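Local atomic coordinates of trehalose-6-phosphate phosphatase (Candida albicans, PDB entry 5DXI), a protein that belongs to the trehalose-phosphatase family of the HAD superfamily and here holds a magnesium ion and beryllium trifluoride beside a bound glycan. Residues Q63-S68 with M94-S99; L86-G91 with K100-L105; D119-Y124 with K161-T166. All coordinates share one frame; numbering follows the deposited sequence.

In the fold
Contacts 1 and 2 lie in the mixed sheet of the HAD core, their centres about 8 Å apart and their segments interleaved along the chain. Strand 85-88 of contact 2 runs between the two strands of contact 1, and strand 93-95 of contact 1 separates the two of contact 2. Lys95 N probably bonds Leu86 O (2.7 Å), and Val103 N probably bonds Met94 O (2.8 Å). At the end of strand 62-67, Ser68 meets beryllium trifluoride. Contact 3 is remote, with centres about 33 Å from contact 1 and about 27 Å from contact 2, but the side chain of Phe121 is about 10 Å from a bound glucose.

Contact 1: residues Q63-S68 with M94-S99; sequences QIWIIS and MKDIGS. With BEF (beryllium trifluoride ion), chain F.
In the Rossmann-like sheet of the HAD core, Trp65 on strand 62-67 sends its indole across to the end of strand 93-95 and the turn after it. The two strands are next-but-one neighbours, with strand 85-88 running between them, so side chains reach across it to side chains and backbone, with no hydrogen bond between the two segments. The six-membered part of the indole does most of the touching. Its CH2 lies 3.5 Å from the backbone O of Lys95. The Trp65 and Met94 side chains cross at about a right angle, with Met94 CE 3.7 Å from Trp65 CH2. Met94 is extended as far as SD and then bends (chi3 78°), which brings CE up to the ring. Asp96 meets the indole at its edge and in its plane, with OD1 3.5 Å from Trp65 CZ2 and the carboxylate turned 85° to the ring. The other oxygen, OD2, accepts a hydrogen bond from Gln207 N. Beyond the indole, Ile97 places CD1 3.5 Å from Gln63 OE1 and 4.1 Å from Ile64 O; the bend of Gln63 at chi2 (-65°) sets CD back toward this methyl. Lys95 leaves the backbone pointing away from the indole, and its NZ forms a salt bridge with Glu76, while Leu198 of helix 191-199 packs against both Trp65 and Met94. Strand 62-67 runs on from this packing to the active site. There Ser68 OG hydrogen-bonds F3 of beryllium trifluoride, and it also pairs with Arg70 N and a glucose O6. A serine at the end of the second parallel strand, beside strand 23-27, which is followed directly by the magnesium-binding Asp28 and Asp30, is consistent with motif II of the HAD fold.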
# COMPACT_ATOMS: atom_id res chain seq x y z
N GLN A 63 -5.83 -15.20 -2.12
CA GLN A 63 -6.49 -13.97 -2.57
C GLN A 63 -5.45 -12.85 -2.59
O GLN A 63 -4.78 -12.60 -1.59
CB GLN A 63 -7.65 -13.59 -1.66
CG GLN A 63 -8.82 -14.55 -1.66
CD GLN A 63 -9.51 -14.59 -3.01
OE1 GLN A 63 -10.16 -13.63 -3.41
NE2 GLN A 63 -9.37 -15.71 -3.71
N ILE A 64 -5.31 -12.20 -3.73
CA ILE A 64 -4.28 -11.17 -3.86
C ILE A 64 -4.87 -9.79 -4.13
O ILE A 64 -5.70 -9.63 -5.03
CB ILE A 64 -3.29 -11.51 -4.97
CG1 ILE A 64 -2.67 -12.89 -4.74
CG2 ILE A 64 -2.21 -10.43 -5.07
CD1 ILE A 64 -1.90 -13.38 -5.96
N TRP A 65 -4.43 -8.80 -3.37
CA TRP A 65 -4.88 -7.43 -3.56
C TRP A 65 -3.70 -6.48 -3.77
O TRP A 65 -2.68 -6.55 -3.06
CB TRP A 65 -5.71 -6.98 -2.35
CG TRP A 65 -7.11 -7.49 -2.43
CD1 TRP A 65 -7.51 -8.77 -2.21
CD2 TRP A 65 -8.28 -6.75 -2.77
NE1 TRP A 65 -8.87 -8.87 -2.39
CE2 TRP A 65 -9.36 -7.64 -2.74
CE3 TRP A 65 -8.51 -5.41 -3.09
CZ2 TRP A 65 -10.67 -7.24 -3.01
CZ3 TRP A 65 -9.81 -5.01 -3.37
CH2 TRP A 65 -10.88 -5.92 -3.32
N ILE A 66 -3.85 -5.61 -4.77
CA ILE A 66 -2.94 -4.51 -5.01
C ILE A 66 -3.55 -3.25 -4.42
O ILE A 66 -4.62 -2.81 -4.86
CB ILE A 66 -2.64 -4.31 -6.51
CG1 ILE A 66 -2.36 -5.66 -7.20
CG2 ILE A 66 -1.51 -3.29 -6.68
CD1 ILE A 66 -1.22 -6.46 -6.59
N ILE A 67 -2.90 -2.69 -3.41
CA ILE A 67 -3.40 -1.54 -2.68
C ILE A 67 -2.44 -0.38 -2.83
O ILE A 67 -1.34 -0.38 -2.26
CB ILE A 67 -3.60 -1.90 -1.17
CG1 ILE A 67 -4.47 -3.15 -1.06
CG2 ILE A 67 -4.18 -0.73 -0.39
CD1 ILE A 67 -4.55 -3.75 0.31
N SER A 68 -2.84 0.62 -3.61
CA SER A 68 -1.89 1.58 -4.15
C SER A 68 -2.37 3.03 -4.01
O SER A 68 -3.55 3.28 -3.80
CB SER A 68 -1.64 1.27 -5.65
OG SER A 68 -0.72 2.19 -6.23
N MET A 94 -12.13 0.61 -4.22
CA MET A 94 -11.89 -0.84 -4.15
C MET A 94 -12.54 -1.54 -5.32
O MET A 94 -13.64 -1.17 -5.73
CB MET A 94 -12.45 -1.46 -2.87
CG MET A 94 -11.68 -1.19 -1.63
SD MET A 94 -12.43 -2.04 -0.22
CE MET A 94 -11.89 -3.73 -0.45
N LYS A 95 -11.91 -2.59 -5.84
CA LYS A 95 -12.59 -3.41 -6.83
C LYS A 95 -12.29 -4.89 -6.61
O LYS A 95 -11.15 -5.34 -6.77
CB LYS A 95 -12.23 -2.98 -8.27
CG LYS A 95 -13.11 -3.70 -9.31
CD LYS A 95 -12.84 -3.27 -10.75
CE LYS A 95 -11.55 -3.87 -11.27
NZ LYS A 95 -11.54 -3.99 -12.76
N ASP A 96 -13.33 -5.63 -6.24
CA ASP A 96 -13.23 -7.07 -6.03
C ASP A 96 -12.78 -7.80 -7.28
O ASP A 96 -13.00 -7.33 -8.41
CB ASP A 96 -14.57 -7.64 -5.56
CG ASP A 96 -14.77 -7.48 -4.06
OD1 ASP A 96 -14.00 -8.11 -3.31
OD2 ASP A 96 -15.71 -6.76 -3.65
N ILE A 97 -12.18 -8.97 -7.08
CA ILE A 97 -11.67 -9.78 -8.18
C ILE A 97 -12.76 -10.15 -9.18
O ILE A 97 -12.57 -10.10 -10.40
CB ILE A 97 -10.97 -11.04 -7.64
CG1 ILE A 97 -9.75 -10.62 -6.82
CG2 ILE A 97 -10.55 -11.94 -8.78
CD1 ILE A 97 -8.97 -11.77 -6.18
N GLY A 98 -13.94 -10.49 -8.68
CA GLY A 98 -15.03 -10.79 -9.59
C GLY A 98 -15.69 -9.56 -10.19
O GLY A 98 -16.09 -9.56 -11.35
N SER A 99 -15.78 -8.49 -9.41
CA SER A 99 -16.56 -7.30 -9.77
C SER A 99 -16.17 -6.55 -11.04
O SER A 99 -15.04 -6.63 -11.54
CB SER A 99 -16.55 -6.31 -8.61
OG SER A 99 -17.42 -6.76 -7.58
BE BEF F . 1.99 1.66 -3.40
F1 BEF F . 1.12 3.16 -3.03
F2 BEF F . 3.34 2.63 -4.01
F3 BEF F . 1.38 1.53 -5.05

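Contact 2: residues L86-G91 with K100-L105; sequences LSAEHG and KEWVNL
Trp102 lays the six-membered part of its indole obliquely against Leu86 and Ala88 of strand 85-88. The tightest approach is from Leu86 CB to Trp102 CH2, 3.4 Å, and the leucine extends the contact along the ring by bringing CD1 to 3.9 Å from Trp102 CZ2. Ala88, two residues on and pointing the same way, sets its CB 3.9 Å from Trp102 CZ3. The backbone O of Leu86 also lies 3.7 Å from Trp102 CZ3. The indole NE1 donates to Glu76 OE1 of helix 72-79, a bond that limits the ring's rotation. Glu101 OE1, at the edge of the Trp102 ring and in its plane, accepts a hydrogen bond from the backbone N of Trp102 at 3.0 Å, met 46° out of the carboxylate plane. A second, smaller touch lies farther along, where Leu105 points at the turn after strand 85-88 and rests CD2 3.7 Å from Gly91 O. The two segments flank strand 93-95, whose Phe93 and Lys95 also touch Trp102. Helix 72-79 closes over one side, with Gln72 on Trp102 and Ala88, Leu75 on Ala88 and Met79 on Leu86. Leu105 instead packs on Ile194 and Arg197 of helix 191-199.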
# COMPACT_ATOMS: atom_id res chain seq x y z
N LEU A 86 -8.10 -4.76 -6.57
CA LEU A 86 -7.49 -3.45 -6.77
C LEU A 86 -8.02 -2.44 -5.77
O LEU A 86 -9.22 -2.41 -5.48
CB LEU A 86 -7.75 -2.94 -8.20
CG LEU A 86 -7.25 -3.83 -9.32
CD1 LEU A 86 -7.66 -3.26 -10.67
CD2 LEU A 86 -5.74 -3.98 -9.24
N SER A 87 -7.13 -1.61 -5.23
CA SER A 87 -7.54 -0.49 -4.42
C SER A 87 -6.70 0.71 -4.83
O SER A 87 -5.48 0.61 -4.93
CB SER A 87 -7.37 -0.78 -2.92
OG SER A 87 -7.72 0.35 -2.16
N ALA A 88 -7.37 1.83 -5.07
CA ALA A 88 -6.75 2.99 -5.68
C ALA A 88 -6.81 4.21 -4.77
O ALA A 88 -7.68 4.29 -3.89
CB ALA A 88 -7.44 3.30 -7.07
N GLU A 89 -5.88 5.14 -4.98
CA GLU A 89 -5.82 6.45 -4.31
C GLU A 89 -5.80 6.36 -2.78
O GLU A 89 -6.52 7.09 -2.10
CB GLU A 89 -6.98 7.35 -4.77
CG GLU A 89 -7.07 7.47 -6.29
CD GLU A 89 -7.88 8.67 -6.81
OE1 GLU A 89 -8.10 9.66 -6.09
OE2 GLU A 89 -8.26 8.62 -7.99
N HIS A 90 -4.95 5.47 -2.26
CA HIS A 90 -4.70 5.34 -0.84
C HIS A 90 -6.00 5.06 -0.08
O HIS A 90 -6.25 5.68 0.94
CB HIS A 90 -4.03 6.61 -0.26
CG HIS A 90 -2.78 7.02 -0.98
ND1 HIS A 90 -1.55 6.43 -0.75
CD2 HIS A 90 -2.56 7.97 -1.92
CE1 HIS A 90 -0.63 7.01 -1.51
NE2 HIS A 90 -1.22 7.94 -2.24
N GLY A 91 -6.82 4.14 -0.58
CA GLY A 91 -8.01 3.72 0.13
C GLY A 91 -9.34 4.33 -0.32
O GLY A 91 -10.38 4.05 0.28
N LYS A 100 -17.16 -5.81 -11.53
CA LYS A 100 -17.12 -5.14 -12.82
C LYS A 100 -16.94 -3.65 -12.63
O LYS A 100 -16.38 -2.96 -13.46
CB LYS A 100 -18.45 -5.43 -13.56
CG LYS A 100 -18.99 -6.87 -13.39
CD LYS A 100 -19.71 -7.02 -12.01
CE LYS A 100 -20.37 -8.37 -11.79
NZ LYS A 100 -21.32 -8.32 -10.64
N GLU A 101 -17.32 -3.19 -11.45
CA GLU A 101 -17.10 -1.80 -11.06
C GLU A 101 -16.47 -1.64 -9.70
O GLU A 101 -16.49 -2.54 -8.86
CB GLU A 101 -18.36 -0.94 -11.10
CG GLU A 101 -18.53 -0.20 -12.41
CD GLU A 101 -17.49 0.94 -12.55
OE1 GLU A 101 -17.00 1.47 -11.51
OE2 GLU A 101 -17.16 1.31 -13.70
N TRP A 102 -15.87 -0.47 -9.54
CA TRP A 102 -15.23 -0.06 -8.32
C TRP A 102 -16.27 0.42 -7.32
O TRP A 102 -17.35 0.86 -7.71
CB TRP A 102 -14.28 1.09 -8.60
CG TRP A 102 -13.17 0.76 -9.52
CD1 TRP A 102 -13.23 0.61 -10.89
CD2 TRP A 102 -11.80 0.55 -9.16
NE1 TRP A 102 -11.99 0.32 -11.40
CE2 TRP A 102 -11.09 0.28 -10.36
CE3 TRP A 102 -11.10 0.57 -7.95
CZ2 TRP A 102 -9.72 0.02 -10.38
CZ3 TRP A 102 -9.72 0.33 -7.97
CH2 TRP A 102 -9.05 0.06 -9.17
N VAL A 103 -15.94 0.33 -6.04
CA VAL A 103 -16.67 1.04 -5.00
C VAL A 103 -15.89 2.31 -4.63
O VAL A 103 -14.69 2.25 -4.37
CB VAL A 103 -16.85 0.17 -3.74
CG1 VAL A 103 -17.53 0.96 -2.63
CG2 VAL A 103 -17.64 -1.09 -4.06
N ASN A 104 -16.56 3.46 -4.64
CA ASN A 104 -15.94 4.70 -4.17
C ASN A 104 -16.20 4.89 -2.69
O ASN A 104 -17.26 5.39 -2.31
CB ASN A 104 -16.46 5.92 -4.94
CG ASN A 104 -15.76 7.22 -4.52
OD1 ASN A 104 -14.93 7.22 -3.61
ND2 ASN A 104 -16.06 8.31 -5.21
N LEU A 105 -15.22 4.56 -1.85
CA LEU A 105 -15.42 4.67 -0.40
C LEU A 105 -15.48 6.12 0.06
O LEU A 105 -15.87 6.40 1.19
CB LEU A 105 -14.32 3.91 0.36
CG LEU A 105 -14.25 2.37 0.33
CD1 LEU A 105 -13.96 1.78 -1.04
CD2 LEU A 105 -13.20 1.89 1.33

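Contact 3: residues D119-Y124 with K161-T166; sequences DIFKYY and KELNDT
The ring of Tyr124 meets Glu162 at its edge, where OE1 lies near the ring plane; over one face, 3.6 Å above the ring centre, sits Tyr123 CD2. The phenol OH donates to Glu162 OE1 at 2.7 Å and meets that oxygen nearly along its C-O axis, the carboxylate being turned 67° to the ring. Glu162 gets there by a long reach: CG is anti to the backbone N (chi1 171°) and the chain stays extended beyond it. Its second oxygen, OE2, comes 3.9 Å from Ile120 CG1, the two side chains meeting tip to tip. The ring of Phe121 touches Leu163 CD1 with CE1 at 3.7 Å, the methyl lying oblique to the ring, and also meets the ring of Trp142. Ile120 and Leu163 form the apolar centre. They slide past each other in opposite directions, and Ile120 CD1 closes to 3.6 Å on Leu163 CD2. Toward the end of helix 149-165, the same CD1 reaches Thr166 OG1, a hydroxyl that donates back to Glu162 O at 2.7 Å. The helix segments run antiparallel, with axes 11.1 Å apart at an angle of 162°. Phe121 and Leu163 both lean on the four-stranded antiparallel sheet, sharing Ile182, while Leu163 also touches Val175 and Phe121 also touches Ile133 and Val184. Two antiparallel helices on such a sheet are consistent with the alpha/beta cap of HAD phosphatases of the C2 type.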
# COMPACT_ATOMS: atom_id res chain seq x y z
N ASP A 119 -4.55 24.99 -5.46
CA ASP A 119 -4.02 26.35 -5.44
C ASP A 119 -2.68 26.42 -4.71
O ASP A 119 -1.75 27.09 -5.16
CB ASP A 119 -5.02 27.30 -4.77
CG ASP A 119 -6.20 27.62 -5.67
OD1 ASP A 119 -6.17 27.22 -6.85
OD2 ASP A 119 -7.16 28.25 -5.19
N ILE A 120 -2.59 25.73 -3.59
CA ILE A 120 -1.36 25.75 -2.82
C ILE A 120 -0.24 25.03 -3.59
O ILE A 120 0.89 25.51 -3.64
CB ILE A 120 -1.58 25.12 -1.43
CG1 ILE A 120 -2.51 26.01 -0.61
CG2 ILE A 120 -0.24 24.91 -0.71
CD1 ILE A 120 -3.00 25.40 0.70
N PHE A 121 -0.58 23.90 -4.22
CA PHE A 121 0.37 23.14 -5.03
C PHE A 121 0.85 23.95 -6.23
O PHE A 121 2.02 23.86 -6.62
CB PHE A 121 -0.24 21.81 -5.51
CG PHE A 121 -0.20 20.70 -4.48
CD1 PHE A 121 0.61 20.80 -3.36
CD2 PHE A 121 -0.97 19.55 -4.64
CE1 PHE A 121 0.65 19.78 -2.40
CE2 PHE A 121 -0.93 18.52 -3.69
CZ PHE A 121 -0.12 18.64 -2.58
N LYS A 122 -0.04 24.74 -6.82
CA LYS A 122 0.35 25.56 -7.97
C LYS A 122 1.41 26.60 -7.59
O LYS A 122 2.35 26.85 -8.35
CB LYS A 122 -0.88 26.26 -8.57
CG LYS A 122 -1.71 25.36 -9.47
CD LYS A 122 -2.94 26.08 -9.99
CE LYS A 122 -3.63 25.28 -11.08
NZ LYS A 122 -5.00 25.79 -11.35
N TYR A 123 1.27 27.17 -6.40
CA TYR A 123 2.26 28.11 -5.88
C TYR A 123 3.64 27.47 -5.71
O TYR A 123 4.65 28.05 -6.11
CB TYR A 123 1.79 28.69 -4.54
CG TYR A 123 2.81 29.56 -3.83
CD1 TYR A 123 2.94 30.91 -4.12
CD2 TYR A 123 3.62 29.02 -2.83
CE1 TYR A 123 3.87 31.70 -3.46
CE2 TYR A 123 4.55 29.80 -2.16
CZ TYR A 123 4.67 31.14 -2.48
OH TYR A 123 5.59 31.92 -1.82
N TYR A 124 3.68 26.29 -5.11
CA TYR A 124 4.97 25.65 -4.86
C TYR A 124 5.53 25.02 -6.12
O TYR A 124 6.74 24.86 -6.24
CB TYR A 124 4.85 24.63 -3.72
CG TYR A 124 4.73 25.29 -2.38
CD1 TYR A 124 5.86 25.71 -1.68
CD2 TYR A 124 3.49 25.52 -1.80
CE1 TYR A 124 5.76 26.33 -0.46
CE2 TYR A 124 3.37 26.14 -0.57
CZ TYR A 124 4.51 26.54 0.09
OH TYR A 124 4.40 27.15 1.32
N LYS A 161 4.08 22.38 5.78
CA LYS A 161 3.72 23.27 6.88
C LYS A 161 2.44 24.05 6.58
O LYS A 161 1.54 24.11 7.41
CB LYS A 161 4.88 24.23 7.16
CG LYS A 161 4.64 25.24 8.28
CD LYS A 161 4.43 24.56 9.63
CE LYS A 161 4.38 25.58 10.76
NZ LYS A 161 3.96 24.95 12.04
N GLU A 162 2.38 24.63 5.38
CA GLU A 162 1.27 25.49 5.01
C GLU A 162 -0.04 24.72 4.87
O GLU A 162 -1.08 25.20 5.32
CB GLU A 162 1.57 26.21 3.70
CG GLU A 162 0.36 26.95 3.14
CD GLU A 162 0.71 27.88 2.00
OE1 GLU A 162 1.91 28.07 1.72
OE2 GLU A 162 -0.24 28.42 1.38
N LEU A 163 0.02 23.55 4.25
CA LEU A 163 -1.16 22.70 4.11
C LEU A 163 -1.69 22.33 5.48
O LEU A 163 -2.89 22.39 5.74
CB LEU A 163 -0.84 21.44 3.31
CG LEU A 163 -0.62 21.66 1.82
CD1 LEU A 163 0.01 20.43 1.19
CD2 LEU A 163 -1.96 21.96 1.15
N ASN A 164 -0.76 21.97 6.37
CA ASN A 164 -1.09 21.52 7.72
C ASN A 164 -1.63 22.64 8.61
O ASN A 164 -2.32 22.38 9.59
CB ASN A 164 0.14 20.89 8.37
CG ASN A 164 0.30 19.42 8.02
OD1 ASN A 164 -0.68 18.69 7.88
ND2 ASN A 164 1.54 18.97 7.88
N ASP A 165 -1.31 23.89 8.28
CA ASP A 165 -1.78 25.03 9.06
C ASP A 165 -3.09 25.60 8.52
O ASP A 165 -3.78 26.32 9.23
CB ASP A 165 -0.73 26.13 9.09
CG ASP A 165 0.43 25.80 10.02
OD1 ASP A 165 0.22 25.11 11.05
OD2 ASP A 165 1.56 26.23 9.70
N THR A 166 -3.42 25.26 7.28
CA THR A 166 -4.64 25.78 6.66
C THR A 166 -5.65 24.68 6.36
O THR A 166 -6.55 24.42 7.17
CB THR A 166 -4.31 26.54 5.35
OG1 THR A 166 -3.58 25.69 4.45
CG2 THR A 166 -3.48 27.78 5.65